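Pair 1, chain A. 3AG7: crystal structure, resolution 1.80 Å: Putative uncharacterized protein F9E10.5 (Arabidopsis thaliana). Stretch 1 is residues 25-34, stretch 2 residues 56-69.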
# COMPACT_ATOMS: atom_id res chain seq x y z
N ASN A 25 -1.92 -9.45 5.95
CA ASN A 25 -3.31 -9.69 5.55
C ASN A 25 -3.70 -8.80 4.39
O ASN A 25 -3.89 -7.60 4.58
CB ASN A 25 -4.27 -9.46 6.72
CG ASN A 25 -5.68 -9.82 6.35
OD1 ASN A 25 -6.20 -9.32 5.37
ND2 ASN A 25 -6.26 -10.78 7.08
N ILE A 26 -3.84 -9.37 3.19
CA ILE A 26 -3.85 -8.52 1.99
C ILE A 26 -5.14 -7.71 1.95
O ILE A 26 -5.14 -6.55 1.51
CB ILE A 26 -3.66 -9.33 0.67
CG1 ILE A 26 -3.42 -8.43 -0.55
CG2 ILE A 26 -4.92 -10.18 0.38
CD1 ILE A 26 -2.27 -7.43 -0.43
N ARG A 27 -6.23 -8.31 2.39
CA ARG A 27 -7.49 -7.57 2.38
C ARG A 27 -7.50 -6.44 3.41
O ARG A 27 -8.08 -5.36 3.18
CB ARG A 27 -8.64 -8.52 2.66
CG ARG A 27 -8.88 -9.49 1.55
CD ARG A 27 -9.97 -10.46 1.98
NE ARG A 27 -10.28 -11.46 0.95
CZ ARG A 27 -9.72 -12.67 0.89
NH1 ARG A 27 -8.73 -13.00 1.71
NH2 ARG A 27 -10.11 -13.54 -0.05
N SER A 28 -6.88 -6.68 4.57
CA SER A 28 -6.81 -5.61 5.60
C SER A 28 -6.07 -4.37 5.08
O SER A 28 -6.48 -3.22 5.35
CB SER A 28 -6.10 -6.11 6.86
OG SER A 28 -6.87 -7.11 7.54
N LEU A 29 -4.99 -4.61 4.35
CA LEU A 29 -4.20 -3.51 3.74
C LEU A 29 -4.95 -2.89 2.56
O LEU A 29 -5.14 -1.68 2.53
CB LEU A 29 -2.84 -4.00 3.26
CG LEU A 29 -1.95 -4.61 4.35
CD1 LEU A 29 -0.72 -5.25 3.69
CD2 LEU A 29 -1.54 -3.57 5.45
N LEU A 30 -5.41 -3.72 1.62
CA LEU A 30 -6.11 -3.19 0.42
C LEU A 30 -7.39 -2.37 0.75
O LEU A 30 -7.63 -1.33 0.13
CB LEU A 30 -6.47 -4.30 -0.58
CG LEU A 30 -5.31 -5.03 -1.27
CD1 LEU A 30 -5.85 -6.29 -2.04
CD2 LEU A 30 -4.55 -4.05 -2.19
N SER A 31 -8.17 -2.86 1.69
CA SER A 31 -9.44 -2.24 2.09
C SER A 31 -9.24 -0.92 2.87
O SER A 31 -10.22 -0.21 3.16
CB SER A 31 -10.30 -3.22 2.91
OG SER A 31 -9.70 -3.46 4.16
N THR A 32 -8.00 -0.61 3.23
CA THR A 32 -7.70 0.60 4.01
C THR A 32 -6.59 1.49 3.41
O THR A 32 -6.15 2.45 4.05
CB THR A 32 -7.28 0.28 5.47
OG1 THR A 32 -6.07 -0.52 5.50
CG2 THR A 32 -8.42 -0.41 6.23
N LEU A 33 -6.24 1.27 2.14
CA LEU A 33 -5.20 2.09 1.50
C LEU A 33 -5.51 3.58 1.45
O LEU A 33 -4.59 4.39 1.43
CB LEU A 33 -4.88 1.60 0.09
CG LEU A 33 -3.88 0.44 -0.00
CD1 LEU A 33 -3.82 0.03 -1.45
CD2 LEU A 33 -2.49 0.85 0.50
N GLN A 34 -6.79 3.94 1.49
CA GLN A 34 -7.23 5.34 1.37
C GLN A 34 -6.84 6.12 2.62
O GLN A 34 -6.85 7.35 2.62
CB GLN A 34 -8.74 5.41 1.09
CG GLN A 34 -9.62 4.86 2.19
CD GLN A 34 -10.01 3.41 1.96
OE1 GLN A 34 -9.18 2.55 1.66
NE2 GLN A 34 -11.32 3.12 2.13
N ALA A 56 -11.11 -11.07 -7.35
CA ALA A 56 -11.35 -9.70 -6.85
C ALA A 56 -10.15 -9.22 -6.05
O ALA A 56 -9.71 -8.06 -6.18
CB ALA A 56 -12.59 -9.66 -6.00
N VAL A 57 -9.58 -10.13 -5.26
CA VAL A 57 -8.37 -9.79 -4.49
C VAL A 57 -7.25 -9.46 -5.47
O VAL A 57 -6.57 -8.45 -5.33
CB VAL A 57 -7.96 -10.89 -3.53
CG1 VAL A 57 -6.64 -10.52 -2.83
CG2 VAL A 57 -9.09 -11.11 -2.48
N ARG A 58 -7.04 -10.34 -6.45
CA ARG A 58 -6.01 -10.16 -7.46
C ARG A 58 -6.18 -8.89 -8.25
O ARG A 58 -5.19 -8.23 -8.60
CB ARG A 58 -5.90 -11.41 -8.36
CG ARG A 58 -5.50 -12.61 -7.55
CD ARG A 58 -5.13 -13.83 -8.39
NE ARG A 58 -4.48 -14.84 -7.53
CZ ARG A 58 -5.13 -15.77 -6.84
NH1 ARG A 58 -6.46 -15.89 -6.95
NH2 ARG A 58 -4.46 -16.61 -6.05
N LYS A 59 -7.43 -8.54 -8.56
CA LYS A 59 -7.65 -7.30 -9.26
C LYS A 59 -7.27 -6.06 -8.44
O LYS A 59 -6.61 -5.11 -8.95
CB LYS A 59 -9.09 -7.22 -9.73
CG LYS A 59 -9.29 -5.98 -10.56
CD LYS A 59 -10.54 -6.13 -11.36
CE LYS A 59 -10.19 -6.27 -12.83
NZ LYS A 59 -11.29 -5.64 -13.56
N SER A 60 -7.65 -6.08 -7.17
CA SER A 60 -7.38 -4.96 -6.28
C SER A 60 -5.87 -4.88 -6.02
O SER A 60 -5.28 -3.79 -5.96
CB SER A 60 -8.17 -5.13 -4.99
OG SER A 60 -9.53 -4.75 -5.17
N TYR A 61 -5.23 -6.03 -5.93
CA TYR A 61 -3.77 -6.04 -5.79
C TYR A 61 -3.09 -5.44 -7.00
O TYR A 61 -2.21 -4.58 -6.88
CB TYR A 61 -3.29 -7.47 -5.61
CG TYR A 61 -1.80 -7.54 -5.46
CD1 TYR A 61 -1.17 -7.03 -4.34
CD2 TYR A 61 -1.02 -8.15 -6.44
CE1 TYR A 61 0.21 -7.09 -4.21
CE2 TYR A 61 0.39 -8.24 -6.29
CZ TYR A 61 0.97 -7.67 -5.19
OH TYR A 61 2.34 -7.75 -5.00
N GLN A 62 -3.54 -5.81 -8.19
CA GLN A 62 -3.00 -5.22 -9.43
C GLN A 62 -3.12 -3.69 -9.40
O GLN A 62 -2.18 -2.94 -9.70
CB GLN A 62 -3.76 -5.79 -10.63
CG GLN A 62 -3.32 -5.18 -11.95
CD GLN A 62 -4.31 -5.46 -13.03
OE1 GLN A 62 -4.82 -6.57 -13.15
NE2 GLN A 62 -4.50 -4.47 -13.88
N ARG A 63 -4.30 -3.19 -9.04
CA ARG A 63 -4.50 -1.75 -8.96
C ARG A 63 -3.53 -1.08 -8.01
O ARG A 63 -3.03 -0.00 -8.32
CB ARG A 63 -5.95 -1.42 -8.64
CG ARG A 63 -6.87 -1.85 -9.76
CD ARG A 63 -8.12 -0.98 -9.76
NE ARG A 63 -9.08 -1.37 -10.81
CZ ARG A 63 -10.13 -2.15 -10.58
NH1 ARG A 63 -10.34 -2.62 -9.37
NH2 ARG A 63 -10.95 -2.49 -11.57
N ALA A 64 -3.29 -1.70 -6.85
CA ALA A 64 -2.32 -1.17 -5.88
C ALA A 64 -0.89 -1.20 -6.44
O ALA A 64 -0.14 -0.26 -6.25
CB ALA A 64 -2.38 -1.94 -4.52
N LEU A 65 -0.52 -2.28 -7.11
CA LEU A 65 0.81 -2.35 -7.75
C LEU A 65 1.03 -1.19 -8.71
O LEU A 65 2.12 -0.63 -8.80
CB LEU A 65 0.92 -3.61 -8.61
CG LEU A 65 1.96 -4.67 -8.32
CD1 LEU A 65 2.09 -4.91 -6.82
CD2 LEU A 65 1.54 -5.95 -9.06
N LEU A 66 -0.01 -0.91 -9.49
CA LEU A 66 0.12 0.06 -10.57
C LEU A 66 0.28 1.45 -10.02
O LEU A 66 0.74 2.36 -10.76
CB LEU A 66 -1.06 -0.02 -11.53
CG LEU A 66 -1.10 -1.32 -12.34
CD1 LEU A 66 -2.31 -1.28 -13.26
CD2 LEU A 66 0.19 -1.56 -13.15
N ILE A 67 -0.12 1.65 -8.76
CA ILE A 67 0.11 2.90 -8.04
C ILE A 67 1.45 2.90 -7.29
O ILE A 67 2.17 3.92 -7.28
CB ILE A 67 -1.04 3.21 -7.05
CG1 ILE A 67 -2.32 3.39 -7.86
CG2 ILE A 67 -0.71 4.43 -6.14
CD1 ILE A 67 -3.61 3.56 -7.03
N LEU A 68 1.74 1.81 -6.61
CA LEU A 68 2.81 1.80 -5.60
C LEU A 68 4.15 1.23 -6.10
O LEU A 68 5.21 1.36 -5.44
CB LEU A 68 2.33 1.01 -4.37
CG LEU A 68 1.33 1.73 -3.49
CD1 LEU A 68 0.85 0.74 -2.43
CD2 LEU A 68 1.92 2.99 -2.82
N HIS A 69 4.13 0.57 -7.26
CA HIS A 69 5.34 -0.03 -7.79
C HIS A 69 6.37 1.07 -8.02
O HIS A 69 6.06 2.09 -8.65
CB HIS A 69 5.03 -0.80 -9.09
CG HIS A 69 6.20 -1.56 -9.63
ND1 HIS A 69 6.26 -2.94 -9.69
CD2 HIS A 69 7.36 -1.11 -10.17
CE1 HIS A 69 7.41 -3.30 -10.22
NE2 HIS A 69 8.08 -2.21 -10.54

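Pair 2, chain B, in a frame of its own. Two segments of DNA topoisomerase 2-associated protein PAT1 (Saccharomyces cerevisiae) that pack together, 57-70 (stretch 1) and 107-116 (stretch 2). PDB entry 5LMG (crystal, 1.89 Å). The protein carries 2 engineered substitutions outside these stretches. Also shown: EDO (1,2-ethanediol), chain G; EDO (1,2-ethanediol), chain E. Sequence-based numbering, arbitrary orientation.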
# COMPACT_ATOMS: atom_id res chain seq x y z
N THR B 57 24.02 -0.38 17.42
CA THR B 57 23.96 0.75 18.35
C THR B 57 22.48 1.02 18.74
O THR B 57 22.18 1.13 19.93
CB THR B 57 24.66 1.98 17.74
OG1 THR B 57 26.03 1.67 17.52
CG2 THR B 57 24.57 3.22 18.63
N VAL B 58 21.57 1.06 17.74
CA VAL B 58 20.12 1.26 17.96
C VAL B 58 19.56 0.18 18.91
O VAL B 58 18.86 0.53 19.87
CB VAL B 58 19.31 1.39 16.64
CG1 VAL B 58 17.80 1.33 16.91
CG2 VAL B 58 19.66 2.69 15.90
N TYR B 59 19.90 -1.10 18.66
CA TYR B 59 19.49 -2.24 19.50
C TYR B 59 19.99 -2.08 20.94
O TYR B 59 19.22 -2.26 21.88
CB TYR B 59 19.93 -3.58 18.88
CG TYR B 59 18.89 -4.17 17.94
CD1 TYR B 59 18.62 -3.58 16.71
CD2 TYR B 59 18.15 -5.29 18.31
CE1 TYR B 59 17.64 -4.08 15.86
CE2 TYR B 59 17.16 -5.81 17.47
CZ TYR B 59 16.89 -5.19 16.26
OH TYR B 59 15.91 -5.67 15.42
N GLU B 60 21.27 -1.67 21.11
CA GLU B 60 21.87 -1.46 22.44
C GLU B 60 21.10 -0.39 23.22
O GLU B 60 20.75 -0.62 24.38
CB GLU B 60 23.34 -1.06 22.32
CG GLU B 60 24.28 -2.22 22.02
CD GLU B 60 25.70 -1.86 21.65
OE1 GLU B 60 25.98 -0.65 21.44
OE2 GLU B 60 26.54 -2.78 21.55
N GLU B 61 20.77 0.73 22.56
CA GLU B 61 20.03 1.84 23.16
C GLU B 61 18.59 1.45 23.52
O GLU B 61 18.11 1.86 24.58
CB GLU B 61 20.07 3.10 22.29
CG GLU B 61 21.46 3.64 21.99
CD GLU B 61 22.34 4.13 23.13
OE1 GLU B 61 21.90 4.11 24.30
OE2 GLU B 61 23.49 4.53 22.84
N ILE B 62 17.93 0.62 22.68
CA ILE B 62 16.56 0.15 22.94
C ILE B 62 16.58 -0.81 24.14
O ILE B 62 15.76 -0.65 25.04
CB ILE B 62 15.87 -0.45 21.67
CG1 ILE B 62 15.50 0.65 20.63
CG2 ILE B 62 14.64 -1.34 22.02
CD1 ILE B 62 14.41 1.71 21.04
N LEU B 63 17.53 -1.76 24.15
CA LEU B 63 17.69 -2.72 25.24
C LEU B 63 17.88 -2.02 26.59
O LEU B 63 17.28 -2.44 27.57
CB LEU B 63 18.80 -3.75 24.96
CG LEU B 63 18.53 -4.78 23.82
CD1 LEU B 63 19.69 -5.73 23.67
CD2 LEU B 63 17.23 -5.56 24.02
N ASP B 64 18.65 -0.91 26.61
CA ASP B 64 18.87 -0.08 27.81
C ASP B 64 17.57 0.60 28.24
O ASP B 64 17.23 0.55 29.42
CB ASP B 64 19.96 0.98 27.57
CG ASP B 64 21.40 0.49 27.66
OD1 ASP B 64 21.61 -0.65 28.15
OD2 ASP B 64 22.31 1.24 27.25
N LEU B 65 16.84 1.21 27.29
CA LEU B 65 15.57 1.89 27.58
C LEU B 65 14.54 0.90 28.12
O LEU B 65 13.87 1.20 29.10
CB LEU B 65 15.00 2.61 26.34
CG LEU B 65 15.70 3.89 25.88
CD1 LEU B 65 15.25 4.29 24.47
CD2 LEU B 65 15.49 5.03 26.88
N GLU B 66 14.45 -0.29 27.49
CA GLU B 66 13.51 -1.35 27.86
C GLU B 66 13.83 -1.90 29.24
O GLU B 66 12.89 -2.11 30.01
CB GLU B 66 13.49 -2.46 26.81
CG GLU B 66 12.76 -2.06 25.54
CD GLU B 66 12.72 -3.11 24.44
OE1 GLU B 66 13.59 -4.01 24.43
OE2 GLU B 66 11.87 -2.97 23.53
N ALA B 67 15.13 -2.09 29.57
CA ALA B 67 15.58 -2.58 30.88
C ALA B 67 15.26 -1.57 31.99
O ALA B 67 14.73 -1.97 33.03
CB ALA B 67 17.07 -2.90 30.86
N ASN B 68 15.57 -0.27 31.77
CA ASN B 68 15.29 0.81 32.72
C ASN B 68 13.79 0.90 33.03
O ASN B 68 13.41 0.91 34.20
CB ASN B 68 15.79 2.16 32.20
CG ASN B 68 17.29 2.32 32.16
OD1 ASN B 68 18.05 1.65 32.87
ND2 ASN B 68 17.74 3.24 31.33
N LEU B 69 12.96 0.91 31.97
CA LEU B 69 11.50 0.97 32.07
C LEU B 69 10.93 -0.23 32.88
O LEU B 69 10.11 -0.03 33.77
CB LEU B 69 10.86 1.04 30.67
CG LEU B 69 9.39 1.44 30.61
CD1 LEU B 69 9.19 2.90 30.97
CD2 LEU B 69 8.81 1.15 29.24
N ARG B 70 11.42 -1.44 32.57
CA ARG B 70 11.04 -2.72 33.21
C ARG B 70 11.38 -2.68 34.71
O ARG B 70 10.56 -3.09 35.53
CB ARG B 70 11.80 -3.85 32.51
CG ARG B 70 11.11 -5.21 32.52
CD ARG B 70 11.49 -6.03 31.29
NE ARG B 70 12.94 -6.15 31.11
CZ ARG B 70 13.57 -6.03 29.95
NH1 ARG B 70 12.88 -5.80 28.83
NH2 ARG B 70 14.89 -6.14 29.88
N LYS B 107 12.48 -4.65 12.14
CA LYS B 107 11.93 -5.32 13.32
C LYS B 107 12.00 -4.49 14.63
O LYS B 107 11.12 -4.66 15.46
CB LYS B 107 12.53 -6.71 13.49
CG LYS B 107 11.84 -7.73 12.57
CD LYS B 107 12.79 -8.78 12.03
CE LYS B 107 12.55 -10.12 12.65
NZ LYS B 107 13.55 -11.13 12.21
N ILE B 108 12.97 -3.57 14.78
CA ILE B 108 13.10 -2.73 15.99
C ILE B 108 12.16 -1.49 15.98
O ILE B 108 11.98 -0.87 17.03
CB ILE B 108 14.59 -2.34 16.24
CG1 ILE B 108 14.85 -1.81 17.67
CG2 ILE B 108 15.15 -1.38 15.19
CD1 ILE B 108 15.39 -2.81 18.60
N MET B 109 11.58 -1.14 14.80
CA MET B 109 10.72 0.04 14.61
C MET B 109 9.55 0.16 15.62
O MET B 109 9.42 1.26 16.16
CB MET B 109 10.22 0.14 13.17
CG MET B 109 10.20 1.57 12.65
SD MET B 109 11.73 2.50 12.92
CE MET B 109 12.84 1.60 11.95
N PRO B 110 8.72 -0.88 15.93
CA PRO B 110 7.65 -0.67 16.93
C PRO B 110 8.18 -0.32 18.33
O PRO B 110 7.59 0.53 19.01
CB PRO B 110 6.85 -1.99 16.92
CG PRO B 110 7.27 -2.70 15.68
CD PRO B 110 8.68 -2.26 15.40
N ARG B 111 9.32 -0.92 18.71
CA ARG B 111 10.00 -0.69 19.99
C ARG B 111 10.58 0.72 20.07
O ARG B 111 10.50 1.35 21.12
CB ARG B 111 11.05 -1.76 20.24
CG ARG B 111 10.44 -3.14 20.45
CD ARG B 111 11.42 -4.24 20.10
NE ARG B 111 12.50 -4.33 21.09
CZ ARG B 111 13.60 -5.04 20.92
NH1 ARG B 111 13.80 -5.73 19.81
NH2 ARG B 111 14.53 -5.07 21.87
N ILE B 112 11.13 1.23 18.94
CA ILE B 112 11.63 2.60 18.81
C ILE B 112 10.48 3.59 19.12
O ILE B 112 10.66 4.52 19.92
CB ILE B 112 12.24 2.84 17.39
CG1 ILE B 112 13.61 2.13 17.23
CG2 ILE B 112 12.36 4.36 17.07
CD1 ILE B 112 14.20 2.20 15.81
N PHE B 113 9.29 3.34 18.51
CA PHE B 113 8.10 4.18 18.65
C PHE B 113 7.56 4.23 20.07
O PHE B 113 6.96 5.24 20.44
CB PHE B 113 7.01 3.77 17.64
CG PHE B 113 7.14 4.53 16.34
CD1 PHE B 113 8.30 4.46 15.57
CD2 PHE B 113 6.10 5.35 15.90
CE1 PHE B 113 8.42 5.20 14.39
CE2 PHE B 113 6.22 6.08 14.71
CZ PHE B 113 7.38 6.00 13.97
N ASN B 114 7.83 3.21 20.90
CA ASN B 114 7.43 3.22 22.31
C ASN B 114 8.15 4.33 23.11
O ASN B 114 7.61 4.77 24.12
CB ASN B 114 7.69 1.86 22.97
CG ASN B 114 6.75 0.76 22.54
OD1 ASN B 114 5.64 0.99 22.04
ND2 ASN B 114 7.18 -0.48 22.75
N PHE B 115 9.36 4.75 22.68
CA PHE B 115 10.17 5.73 23.42
C PHE B 115 10.28 7.12 22.76
O PHE B 115 11.06 7.95 23.22
CB PHE B 115 11.58 5.16 23.71
CG PHE B 115 11.54 3.93 24.59
CD1 PHE B 115 11.43 4.06 25.97
CD2 PHE B 115 11.55 2.66 24.04
CE1 PHE B 115 11.36 2.92 26.79
CE2 PHE B 115 11.48 1.52 24.86
CZ PHE B 115 11.39 1.66 26.23
N LEU B 116 9.48 7.39 21.71
CA LEU B 116 9.49 8.68 21.03
C LEU B 116 8.25 9.51 21.30
O LEU B 116 7.20 8.95 21.63
CB LEU B 116 9.64 8.50 19.51
CG LEU B 116 10.88 7.79 18.98
CD1 LEU B 116 10.76 7.60 17.50
CD2 LEU B 116 12.16 8.54 19.32
C1 EDO G . 24.46 4.50 27.51
O1 EDO G . 25.13 3.32 27.95
C2 EDO G . 24.97 4.89 26.10
O2 EDO G . 24.32 6.08 25.67
C1 EDO E . 29.73 0.25 21.67
O1 EDO E . 30.46 1.46 21.51
C2 EDO E . 30.27 -0.81 20.69
O2 EDO E . 29.55 -2.02 20.85
O HOH W 1 9.43 -1.57 24.00

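What separates the two contacts most sharply? The position held by Ser A60 in pair 1 is held by Arg B111 in pair 2, and with it comes a salt bridge. Arg B111 sits in a hole formed by Tyr B59, Ile B62, Leu B63 and Glu B66. From there Arg B111 NE donates to Glu B66 OE2 at 2.9 Å and Arg B111 NH2 to Glu B66 OE1, also at 2.9 Å, so the carboxylate meets the edge of the guanidinium with two nearly straight hydrogen bonds. Pair 1 has no hydrogen bond between its stretches. There the knob comes from the first stretch: Leu A30 sits among Val A57, Ser A60, Tyr A61 and Ala A64, and Leu A30 CD2 lies 3.8 Å from Ser A60 O.

What geometry do they share? In both, two helices cross at close to the same angle, 49° in pair 1 and 46° in pair 2, with axes 10.7 and 10.4 Å apart at closest approach. The central backbones superpose to 0.6 Å. Leu A30 matches Ile B62 and Val A57 matches Ile B108, so branched aliphatic side chains point toward the other helix at equivalent places. The second helix of pair 2 is kinked near Pro B110, which has no amide hydrogen to give to the turn before; even so, Pro B110 falls on Lys A59 within 0.3 Å at CA.

How is the space beside Val A57 and Ile B108 filled? Arg A27 and Tyr B59 match, and both start sideways before their ends come nearer the partner. Arg A27 lays one face of its guanidinium against Val A57, Arg A27 NH2 lying 3.6 Å from Val A57 CG2. Tyr B59 instead offers a ring face to Ile B108, whose CD1 stands 3.5 Å from the ring centroid, almost exactly on the normal, in a CH-pi contact.

How do a methyl and a phenyl ring serve at one position? Ala A64 matches Phe B115. In pair 1 the methyl is met by two leucines, Ala A64 CB lying 3.8 Å from Leu A30 CD2 and 3.9 Å from Leu A33 CD1. In pair 2 the ring of Phe B115 packs against Ile B62, Leu B65, Glu B66 and Leu B69 of the first helix, and Leu B65, the counterpart of Leu A33, places CB over its face, 3.7 Å from the centroid. Phe B115 alone has 122 Å² covered, a large part of why pair 2 buries 615 Å² against 357 Å² in pair 1.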